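Local structure of cysteine synthase 3 (Entamoeba histolytica, 6KR5) at residues Asn16-Ile21 / Gln95-Phe100; Asn41-Lys47 / Glu298-Ile304; Val211-Glu217 / Val251-Ile257. The protein probably catalyses the pyridoxal-phosphate-dependent formation of L-cysteine from O-acetyl-L-serine and sulfide, the last step of cysteine biosynthesis. All blocks are in the same frame, centred on the assembly; numbering follows the deposited sequence.

Interaction 1 (Asn16-Ile21 / Gln95-Phe100); sequences NILETI and QAGAVF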
loop_
_atom_site.group_PDB
_atom_site.type_symbol
_atom_site.label_atom_id
_atom_site.label_comp_id
_atom_site.label_asym_id
_atom_site.label_seq_id
_atom_site.Cartn_x
_atom_site.Cartn_y
_atom_site.Cartn_z
ATOM N N ASN B 16 -15.079 -0.368 -9.279
ATOM C CA ASN B 16 -13.759 -0.312 -9.891
ATOM C C ASN B 16 -12.814 0.250 -8.845
ATOM O O ASN B 16 -13.239 0.687 -7.771
ATOM C CB ASN B 16 -13.753 0.545 -11.151
ATOM C CG ASN B 16 -14.266 1.940 -10.889
ATOM O OD1 ASN B 16 -13.647 2.706 -10.154
ATOM N ND2 ASN B 16 -15.419 2.270 -11.464
ATOM N N ILE B 17 -11.524 0.261 -9.184
ATOM C CA ILE B 17 -10.521 0.636 -8.191
ATOM C C ILE B 17 -10.665 2.096 -7.781
ATOM O O ILE B 17 -10.291 2.462 -6.663
ATOM C CB ILE B 17 -9.106 0.305 -8.715
ATOM C CG1 ILE B 17 -8.084 0.328 -7.576
ATOM C CG2 ILE B 17 -8.679 1.228 -9.866
ATOM C CD1 ILE B 17 -8.354 -0.710 -6.517
ATOM N N LEU B 18 -11.208 2.956 -8.652
ATOM C CA LEU B 18 -11.316 4.364 -8.284
ATOM C C LEU B 18 -12.257 4.560 -7.104
ATOM O O LEU B 18 -12.086 5.505 -6.323
ATOM C CB LEU B 18 -11.788 5.193 -9.477
ATOM C CG LEU B 18 -10.914 5.052 -10.715
ATOM C CD1 LEU B 18 -11.380 6.052 -11.763
ATOM C CD2 LEU B 18 -9.454 5.311 -10.376
ATOM N N GLU B 19 -13.246 3.682 -6.952
ATOM C CA GLU B 19 -14.190 3.809 -5.849
ATOM C C GLU B 19 -13.575 3.470 -4.500
ATOM O O GLU B 19 -14.212 3.728 -3.474
ATOM C CB GLU B 19 -15.413 2.926 -6.092
ATOM C CG GLU B 19 -16.207 3.384 -7.308
ATOM C CD GLU B 19 -17.619 2.828 -7.363
ATOM O OE1 GLU B 19 -17.897 1.789 -6.736
ATOM O OE2 GLU B 19 -18.457 3.454 -8.048
ATOM N N THR B 20 -12.373 2.889 -4.471
ATOM C CA THR B 20 -11.680 2.646 -3.208
ATOM C C THR B 20 -10.796 3.809 -2.783
ATOM O O THR B 20 -10.194 3.739 -1.707
ATOM C CB THR B 20 -10.805 1.382 -3.258
ATOM O OG1 THR B 20 -9.652 1.605 -4.079
ATOM C CG2 THR B 20 -11.577 0.173 -3.764
ATOM N N ILE B 21 -10.704 4.865 -3.590
ATOM C CA ILE B 21 -9.860 5.996 -3.239
ATOM C C ILE B 21 -10.445 6.727 -2.043
ATOM O O ILE B 21 -11.669 6.918 -1.942
ATOM C CB ILE B 21 -9.719 6.940 -4.443
ATOM C CG1 ILE B 21 -8.923 6.260 -5.541
ATOM C CG2 ILE B 21 -9.055 8.267 -4.044
ATOM C CD1 ILE B 21 -8.879 7.087 -6.823
ATOM N N GLN B 95 -3.315 6.020 -12.755
ATOM C CA GLN B 95 -4.362 5.133 -12.254
ATOM C C GLN B 95 -5.735 5.570 -12.761
ATOM O O GLN B 95 -6.503 4.758 -13.306
ATOM C CB GLN B 95 -4.325 5.102 -10.727
ATOM C CG GLN B 95 -5.489 4.335 -10.115
ATOM C CD GLN B 95 -5.430 4.308 -8.598
ATOM O OE1 GLN B 95 -5.188 3.259 -7.977
ATOM N NE2 GLN B 95 -5.633 5.464 -7.991
ATOM N N ALA B 96 -6.051 6.865 -12.621
ATOM C CA ALA B 96 -7.360 7.350 -13.042
ATOM C C ALA B 96 -7.499 7.299 -14.554
ATOM O O ALA B 96 -8.550 6.906 -15.073
ATOM C CB ALA B 96 -7.599 8.765 -12.520
ATOM N N GLY B 97 -6.432 7.634 -15.279
ATOM C CA GLY B 97 -6.505 7.597 -16.731
ATOM C C GLY B 97 -6.775 6.201 -17.261
ATOM O O GLY B 97 -7.554 6.021 -18.202
ATOM N N ALA B 98 -6.149 5.188 -16.652
ATOM C CA ALA B 98 -6.359 3.820 -17.113
ATOM C C ALA B 98 -7.822 3.400 -16.966
ATOM O O ALA B 98 -8.367 2.707 -17.833
ATOM C CB ALA B 98 -5.436 2.875 -16.341
ATOM N N VAL B 99 -8.477 3.811 -15.882
ATOM C CA VAL B 99 -9.848 3.364 -15.649
ATOM C C VAL B 99 -10.841 4.204 -16.443
ATOM O O VAL B 99 -11.812 3.672 -17.002
ATOM C CB VAL B 99 -10.155 3.371 -14.138
ATOM C CG1 VAL B 99 -11.584 2.961 -13.898
ATOM C CG2 VAL B 99 -9.203 2.423 -13.395
ATOM N N PHE B 100 -10.606 5.516 -16.542
ATOM C CA PHE B 100 -11.484 6.358 -17.350
ATOM C C PHE B 100 -11.266 6.159 -18.841
ATOM O O PHE B 100 -12.097 6.615 -19.637
ATOM C CB PHE B 100 -11.281 7.838 -17.015
ATOM C CG PHE B 100 -11.943 8.272 -15.744
ATOM C CD1 PHE B 100 -13.323 8.233 -15.617
ATOM C CD2 PHE B 100 -11.193 8.752 -14.682
ATOM C CE1 PHE B 100 -13.944 8.640 -14.436
ATOM C CE2 PHE B 100 -11.807 9.167 -13.498
ATOM C CZ PHE B 100 -13.179 9.112 -13.375
#
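Leu18 meets Val99 and Phe100 in a buried, mostly apolar contact between a 3-10 turn, 17-20, and the C-terminal end of helix 88-100; no hydrogen bond crosses it. The two methyls of Leu18 divide the work. Leu18 CD1 sits over one face of the Phe100 ring, 4.0 Å from its centroid and 28° off the normal, a CH-pi contact, and the same methyl lies 3.8 Å from Val99 CG1. Leu18 CD2 instead reaches the helix backbone, 4.0 Å from Ala96 CA. The other branch of Val99 is used as well: CG2 meets Ile17 CG2 at 3.8 Å, the two side chains crossing at about a right angle. Gln95, extended with CG anti to its backbone N (chi1 173°), runs past Leu18 in the opposite sense and brings NE2 to 3.8 Å from Ile21 CD1; that amide nitrogen is hydrogen-bonded to OD2 of Asp59. Within the turn, Ile17 O is gripped twice, by Thr20 N and by Thr20 OG1 at 2.8 Å. Phe63 of helix 58-72 closes against Leu18 and Ile21, while Thr20 O accepts a hydrogen bond from Asn7 ND2 of the second subunit. The arrangement is an N-terminal 3-10 turn docked on a helix beside the dimer interface of a fold-type II pyridoxal-phosphate enzyme.

Interaction 2 (Asn41-Lys47 / Glu298-Ile304); sequences NTKILVK and EGKTIVI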
loop_
_atom_site.group_PDB
_atom_site.type_symbol
_atom_site.label_atom_id
_atom_site.label_comp_id
_atom_site.label_asym_id
_atom_site.label_seq_id
_atom_site.Cartn_x
_atom_site.Cartn_y
_atom_site.Cartn_z
ATOM N N ASN B 41 -2.673 13.917 27.900
ATOM C CA ASN B 41 -4.025 14.124 27.395
ATOM C C ASN B 41 -4.049 14.741 26.001
ATOM O O ASN B 41 -5.130 14.906 25.431
ATOM C CB ASN B 41 -4.843 14.985 28.368
ATOM C CG ASN B 41 -4.266 16.372 28.561
ATOM O OD1 ASN B 41 -3.049 16.552 28.633
ATOM N ND2 ASN B 41 -5.143 17.362 28.666
ATOM N N THR B 42 -2.891 15.063 25.432
ATOM C CA THR B 42 -2.830 15.533 24.056
ATOM C C THR B 42 -2.890 14.339 23.109
ATOM O O THR B 42 -2.252 13.310 23.345
ATOM C CB THR B 42 -1.548 16.338 23.849
ATOM O OG1 THR B 42 -1.492 17.389 24.829
ATOM C CG2 THR B 42 -1.494 16.941 22.442
ATOM N N LYS B 43 -3.684 14.465 22.040
ATOM C CA LYS B 43 -3.940 13.355 21.124
ATOM C C LYS B 43 -3.313 13.684 19.779
ATOM O O LYS B 43 -3.624 14.723 19.193
ATOM C CB LYS B 43 -5.439 13.104 20.960
ATOM C CG LYS B 43 -6.167 12.737 22.255
ATOM C CD LYS B 43 -7.252 13.759 22.581
ATOM C CE LYS B 43 -8.152 13.286 23.710
ATOM N NZ LYS B 43 -7.424 13.147 25.001
ATOM N N ILE B 44 -2.443 12.803 19.289
ATOM C CA ILE B 44 -1.737 13.022 18.031
ATOM C C ILE B 44 -2.126 11.891 17.091
ATOM O O ILE B 44 -1.789 10.727 17.333
ATOM C CB ILE B 44 -0.215 13.097 18.217
ATOM C CG1 ILE B 44 0.137 14.200 19.223
ATOM C CG2 ILE B 44 0.451 13.410 16.884
ATOM C CD1 ILE B 44 0.329 13.727 20.632
ATOM N N LEU B 45 -2.844 12.232 16.024
ATOM C CA LEU B 45 -3.427 11.257 15.113
ATOM C C LEU B 45 -2.819 11.429 13.734
ATOM O O LEU B 45 -2.612 12.563 13.287
ATOM C CB LEU B 45 -4.946 11.426 15.016
ATOM C CG LEU B 45 -5.684 11.542 16.344
ATOM C CD1 LEU B 45 -7.169 11.802 16.056
ATOM C CD2 LEU B 45 -5.478 10.279 17.176
ATOM N N VAL B 46 -2.556 10.314 13.052
ATOM C CA VAL B 46 -1.974 10.343 11.713
ATOM C C VAL B 46 -2.984 9.803 10.711
ATOM O O VAL B 46 -3.600 8.752 10.930
ATOM C CB VAL B 46 -0.643 9.565 11.648
ATOM C CG1 VAL B 46 0.444 10.347 12.368
ATOM C CG2 VAL B 46 -0.767 8.149 12.215
ATOM N N LYS B 47 -3.147 10.520 9.600
ATOM C CA LYS B 47 -4.052 10.112 8.532
ATOM C C LYS B 47 -3.223 9.456 7.437
ATOM O O LYS B 47 -2.346 10.097 6.855
ATOM C CB LYS B 47 -4.834 11.301 7.977
ATOM C CG LYS B 47 -5.903 10.860 6.979
ATOM C CD LYS B 47 -6.979 11.895 6.782
ATOM C CE LYS B 47 -8.040 11.398 5.801
ATOM N NZ LYS B 47 -8.865 10.237 6.266
ATOM N N GLU B 298 -1.937 21.753 25.041
ATOM C CA GLU B 298 -2.254 20.622 25.908
ATOM C C GLU B 298 -3.704 20.192 25.719
ATOM O O GLU B 298 -4.614 21.026 25.689
ATOM C CB GLU B 298 -2.000 20.992 27.372
ATOM C CG GLU B 298 -2.418 19.915 28.361
ATOM C CD GLU B 298 -2.225 20.344 29.807
ATOM O OE1 GLU B 298 -1.386 21.235 30.054
ATOM O OE2 GLU B 298 -2.908 19.788 30.693
ATOM N N GLY B 299 -3.910 18.884 25.551
ATOM C CA GLY B 299 -5.239 18.323 25.420
ATOM C C GLY B 299 -5.859 18.428 24.045
ATOM O O GLY B 299 -6.976 17.929 23.845
ATOM N N LYS B 300 -5.184 19.060 23.091
ATOM C CA LYS B 300 -5.780 19.251 21.783
ATOM C C LYS B 300 -5.675 17.977 20.952
ATOM O O LYS B 300 -4.886 17.076 21.244
ATOM C CB LYS B 300 -5.117 20.417 21.050
ATOM C CG LYS B 300 -5.518 21.788 21.610
ATOM C CD LYS B 300 -5.070 22.942 20.727
ATOM C CE LYS B 300 -5.499 24.272 21.345
ATOM N NZ LYS B 300 -5.124 25.438 20.496
ATOM N N THR B 301 -6.509 17.910 19.913
ATOM C CA THR B 301 -6.482 16.825 18.937
ATOM C C THR B 301 -5.753 17.334 17.698
ATOM O O THR B 301 -6.243 18.224 16.995
ATOM C CB THR B 301 -7.890 16.348 18.592
ATOM O OG1 THR B 301 -8.495 15.779 19.759
ATOM C CG2 THR B 301 -7.840 15.274 17.507
ATOM N N ILE B 302 -4.582 16.765 17.441
ATOM C CA ILE B 302 -3.687 17.193 16.372
ATOM C C ILE B 302 -3.693 16.108 15.304
ATOM O O ILE B 302 -3.365 14.950 15.595
ATOM C CB ILE B 302 -2.273 17.435 16.922
ATOM C CG1 ILE B 302 -2.306 18.573 17.942
ATOM C CG2 ILE B 302 -1.289 17.732 15.807
ATOM C CD1 ILE B 302 -1.144 18.574 18.888
ATOM N N VAL B 303 -4.076 16.471 14.077
ATOM C CA VAL B 303 -4.186 15.528 12.964
ATOM C C VAL B 303 -3.070 15.823 11.973
ATOM O O VAL B 303 -2.903 16.968 11.545
ATOM C CB VAL B 303 -5.555 15.615 12.270
ATOM C CG1 VAL B 303 -5.572 14.746 11.002
ATOM C CG2 VAL B 303 -6.664 15.189 13.223
ATOM N N ILE B 304 -2.335 14.786 11.582
ATOM C CA ILE B 304 -1.160 14.928 10.730
ATOM C C ILE B 304 -1.387 14.093 9.477
ATOM O O ILE B 304 -1.621 12.885 9.574
ATOM C CB ILE B 304 0.114 14.474 11.459
ATOM C CG1 ILE B 304 0.215 15.135 12.840
ATOM C CG2 ILE B 304 1.360 14.789 10.643
ATOM C CD1 ILE B 304 1.422 14.657 13.611
#
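Parallel strands 43-47 and 301-304 pair inside the larger, mixed sheet of the enzyme, their axes 4.6 Å apart and 23° from parallel. Five backbone hydrogen bonds join them, running from Lys43 N to Lys300 O at 3.0 Å through to Lys47 N and Ile304 O. Before the strands begin, Thr42 extends the ladder with its side chain: chi1 of -55° sets OG1 beside its own backbone N, where Thr42 OG1 accepts from Gly299 N at 2.9 Å with an N-H...O angle of 160°. The other branch, Thr42 CG2, lies 3.9 Å from Ile302 CD1. Gly299 has a positive phi, and its CA packs 3.4 Å from Asn41 ND2. Because 43-48 and 301-306 lie far apart in sequence yet adjacent in the sheet, the pairing ties an early part of the chain to a late one, as in the large domain of fold-type II pyridoxal-phosphate enzymes. On the face carrying Ile44 and Ile304, the two side chains lie side by side, pointing the same way, CG2 of Ile44 3.6 Å from CD1 of Ile304, and Ala292 and Ala284 of helix 279-292 cover them. Leu45 and Thr301 occupy the other face, where Leu45 CD1 meets Thr301 CG2 at 3.8 Å and Leu45 also packs on Ile13 of the second subunit. Lys43, bent at chi2 and chi4, turns NZ back to donate a hydrogen bond to Asn41 O, 2.9 Å away.

Interaction 3 (Val211-Glu217 / Val251-Ile257); sequences VKVVAVE and VDEITPI
Lys212 and Glu253 both place CG anti to the backbone N (chi1 -177° and 174°) and continue extended, which carries Lys212 NZ to 3.1 Å from Glu253 OE1 in a salt bridge. The ammonium meets that oxygen from above the carboxylate plane, 53° out of it. Each partner has a further charge: Glu291 pairs with Lys212, and Lys294 with Glu253. Asp252, its CG beside its own backbone N, turns OD2 onto Val213 N at 2.8 Å, using the anti lone pair, and this oxygen also bridges to Lys205. Val213 O in turn accepts from two donors, Asp252 N at 2.9 Å and Glu253 N at 3.3 Å, both in the carbonyl plane, and the start of the pairing is thus held by bonds donated from either segment. Beyond it, strands 212-217 and 253-257 run as a parallel ladder; strand 253-257 is the outermost strand at this end of the mixed sheet within the chain. Ala215 N hydrogen-bonds to Glu253 O, Thr255 N to Ala215 O at 2.8 Å, and Glu217 N to Thr255 O only weakly. On one face Ala215 CB touches Val251 CG1 at 3.8 Å, against Val197 and Ile198 of helix 195-207. The other face has Val216 CG1 against Ile257 CG1 at 3.7 Å, packed on helix 279-292. Glu217 OE2 lies 3.5 Å from Ile254 CG2, while the Glu217 carboxylate is hydrogen-bonded to Leu224 N and Ser225 OG.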
loop_
_atom_site.group_PDB
_atom_site.type_symbol
_atom_site.label_atom_id
_atom_site.label_comp_id
_atom_site.label_asym_id
_atom_site.label_seq_id
_atom_site.Cartn_x
_atom_site.Cartn_y
_atom_site.Cartn_z
ATOM N N VAL B 211 -9.914 25.905 14.069
ATOM C CA VAL B 211 -8.917 24.903 13.709
ATOM C C VAL B 211 -7.666 25.620 13.224
ATOM O O VAL B 211 -7.740 26.522 12.380
ATOM C CB VAL B 211 -9.466 23.940 12.643
ATOM C CG1 VAL B 211 -8.335 23.105 12.023
ATOM C CG2 VAL B 211 -10.520 23.032 13.243
ATOM N N LYS B 212 -6.519 25.245 13.784
ATOM C CA LYS B 212 -5.230 25.806 13.405
ATOM C C LYS B 212 -4.648 24.996 12.252
ATOM O O LYS B 212 -4.630 23.765 12.304
ATOM C CB LYS B 212 -4.278 25.791 14.602
ATOM C CG LYS B 212 -2.923 26.413 14.334
ATOM C CD LYS B 212 -2.016 26.310 15.558
ATOM C CE LYS B 212 -0.698 27.039 15.328
ATOM N NZ LYS B 212 0.204 26.895 16.515
ATOM N N VAL B 213 -4.183 25.688 11.217
ATOM C CA VAL B 213 -3.615 25.059 10.028
ATOM C C VAL B 213 -2.105 25.258 10.051
ATOM O O VAL B 213 -1.623 26.397 10.034
ATOM C CB VAL B 213 -4.236 25.637 8.751
ATOM C CG1 VAL B 213 -3.518 25.088 7.523
ATOM C CG2 VAL B 213 -5.722 25.301 8.715
ATOM N N VAL B 214 -1.355 24.157 10.069
ATOM C CA VAL B 214 0.102 24.200 10.131
ATOM C C VAL B 214 0.660 23.654 8.820
ATOM O O VAL B 214 0.454 22.480 8.494
ATOM C CB VAL B 214 0.633 23.398 11.327
ATOM C CG1 VAL B 214 2.158 23.393 11.339
ATOM C CG2 VAL B 214 0.081 23.966 12.642
ATOM N N ALA B 215 1.383 24.493 8.081
ATOM C CA ALA B 215 2.066 24.071 6.865
ATOM C C ALA B 215 3.518 23.732 7.188
ATOM O O ALA B 215 4.154 24.423 7.987
ATOM C CB ALA B 215 2.010 25.173 5.803
ATOM N N VAL B 216 4.046 22.684 6.549
ATOM C CA VAL B 216 5.396 22.194 6.802
ATOM C C VAL B 216 6.204 22.248 5.514
ATOM O O VAL B 216 5.713 21.863 4.446
ATOM C CB VAL B 216 5.359 20.757 7.363
ATOM C CG1 VAL B 216 6.765 20.216 7.662
ATOM C CG2 VAL B 216 4.471 20.707 8.594
ATOM N N GLU B 217 7.436 22.731 5.608
ATOM C CA GLU B 217 8.301 22.815 4.442
ATOM C C GLU B 217 9.735 22.503 4.866
ATOM O O GLU B 217 10.059 22.568 6.052
ATOM C CB GLU B 217 8.209 24.197 3.773
ATOM C CG GLU B 217 8.610 25.372 4.647
ATOM C CD GLU B 217 8.563 26.704 3.891
ATOM O OE1 GLU B 217 8.308 26.705 2.665
ATOM O OE2 GLU B 217 8.796 27.747 4.532
ATOM N N VAL B 251 -3.360 29.641 6.235
ATOM C CA VAL B 251 -2.323 28.986 7.027
ATOM C C VAL B 251 -2.013 29.828 8.257
ATOM O O VAL B 251 -1.772 31.037 8.148
ATOM C CB VAL B 251 -1.059 28.762 6.183
ATOM C CG1 VAL B 251 0.064 28.183 7.028
ATOM C CG2 VAL B 251 -1.380 27.870 4.984
ATOM N N ASP B 252 -1.990 29.187 9.421
ATOM C CA ASP B 252 -1.741 29.881 10.676
ATOM C C ASP B 252 -0.292 29.827 11.131
ATOM O O ASP B 252 0.140 30.706 11.890
ATOM C CB ASP B 252 -2.626 29.288 11.771
ATOM C CG ASP B 252 -4.077 29.468 11.465
ATOM O OD1 ASP B 252 -4.489 30.638 11.323
ATOM O OD2 ASP B 252 -4.791 28.453 11.313
ATOM N N GLU B 253 0.467 28.831 10.690
ATOM C CA GLU B 253 1.847 28.662 11.119
ATOM C C GLU B 253 2.579 27.872 10.047
ATOM O O GLU B 253 2.021 26.922 9.488
ATOM C CB GLU B 253 1.928 27.931 12.468
ATOM C CG GLU B 253 3.342 27.573 12.920
ATOM C CD GLU B 253 3.356 26.625 14.107
ATOM O OE1 GLU B 253 2.298 26.025 14.404
ATOM O OE2 GLU B 253 4.424 26.474 14.738
ATOM N N ILE B 254 3.808 28.282 9.753
ATOM C CA ILE B 254 4.704 27.523 8.885
ATOM C C ILE B 254 5.820 26.958 9.750
ATOM O O ILE B 254 6.535 27.709 10.424
ATOM C CB ILE B 254 5.280 28.391 7.759
ATOM C CG1 ILE B 254 4.152 29.046 6.956
ATOM C CG2 ILE B 254 6.193 27.553 6.868
ATOM C CD1 ILE B 254 4.562 30.326 6.236
ATOM N N THR B 255 5.991 25.637 9.725
ATOM C CA THR B 255 7.042 24.997 10.506
ATOM C C THR B 255 8.072 24.385 9.573
ATOM O O THR B 255 7.760 23.408 8.876
ATOM C CB THR B 255 6.460 23.927 11.428
ATOM O OG1 THR B 255 5.537 24.545 12.333
ATOM C CG2 THR B 255 7.568 23.249 12.231
ATOM N N PRO B 256 9.280 24.933 9.501
ATOM C CA PRO B 256 10.332 24.310 8.695
ATOM C C PRO B 256 10.909 23.104 9.414
ATOM O O PRO B 256 11.063 23.102 10.640
ATOM C CB PRO B 256 11.377 25.424 8.563
ATOM C CG PRO B 256 11.215 26.217 9.822
ATOM C CD PRO B 256 9.738 26.174 10.155
ATOM N N ILE B 257 11.248 22.078 8.638
ATOM C CA ILE B 257 11.816 20.844 9.173
ATOM C C ILE B 257 13.070 20.513 8.373
ATOM O O ILE B 257 13.040 20.496 7.135
ATOM C CB ILE B 257 10.809 19.673 9.123
ATOM C CG1 ILE B 257 9.603 19.921 10.042
ATOM C CG2 ILE B 257 11.498 18.350 9.465
ATOM C CD1 ILE B 257 9.915 19.844 11.569
#

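In the fold
Interactions 2 and 3 are parallel strand pairs of one mixed sheet, their centres about 15 Å apart; strand 186-190 lies between 301-306 and 212-218, and helix 279-292 packs against both pairs. Interaction 1 stands apart, about 32 Å between centres from each of the others, on the opposite side of the chain's centre from interaction 3. It is buried and joins by packing, without a hydrogen bond across it, and with far more of its residues within reach of the second subunit. Interaction 2, also largely buried, rests chiefly on backbone bonds, with isoleucines on one face and mixed side chains on the other. Interaction 3, at the sheet's edge and only partly buried, adds charged side chains to its ladder.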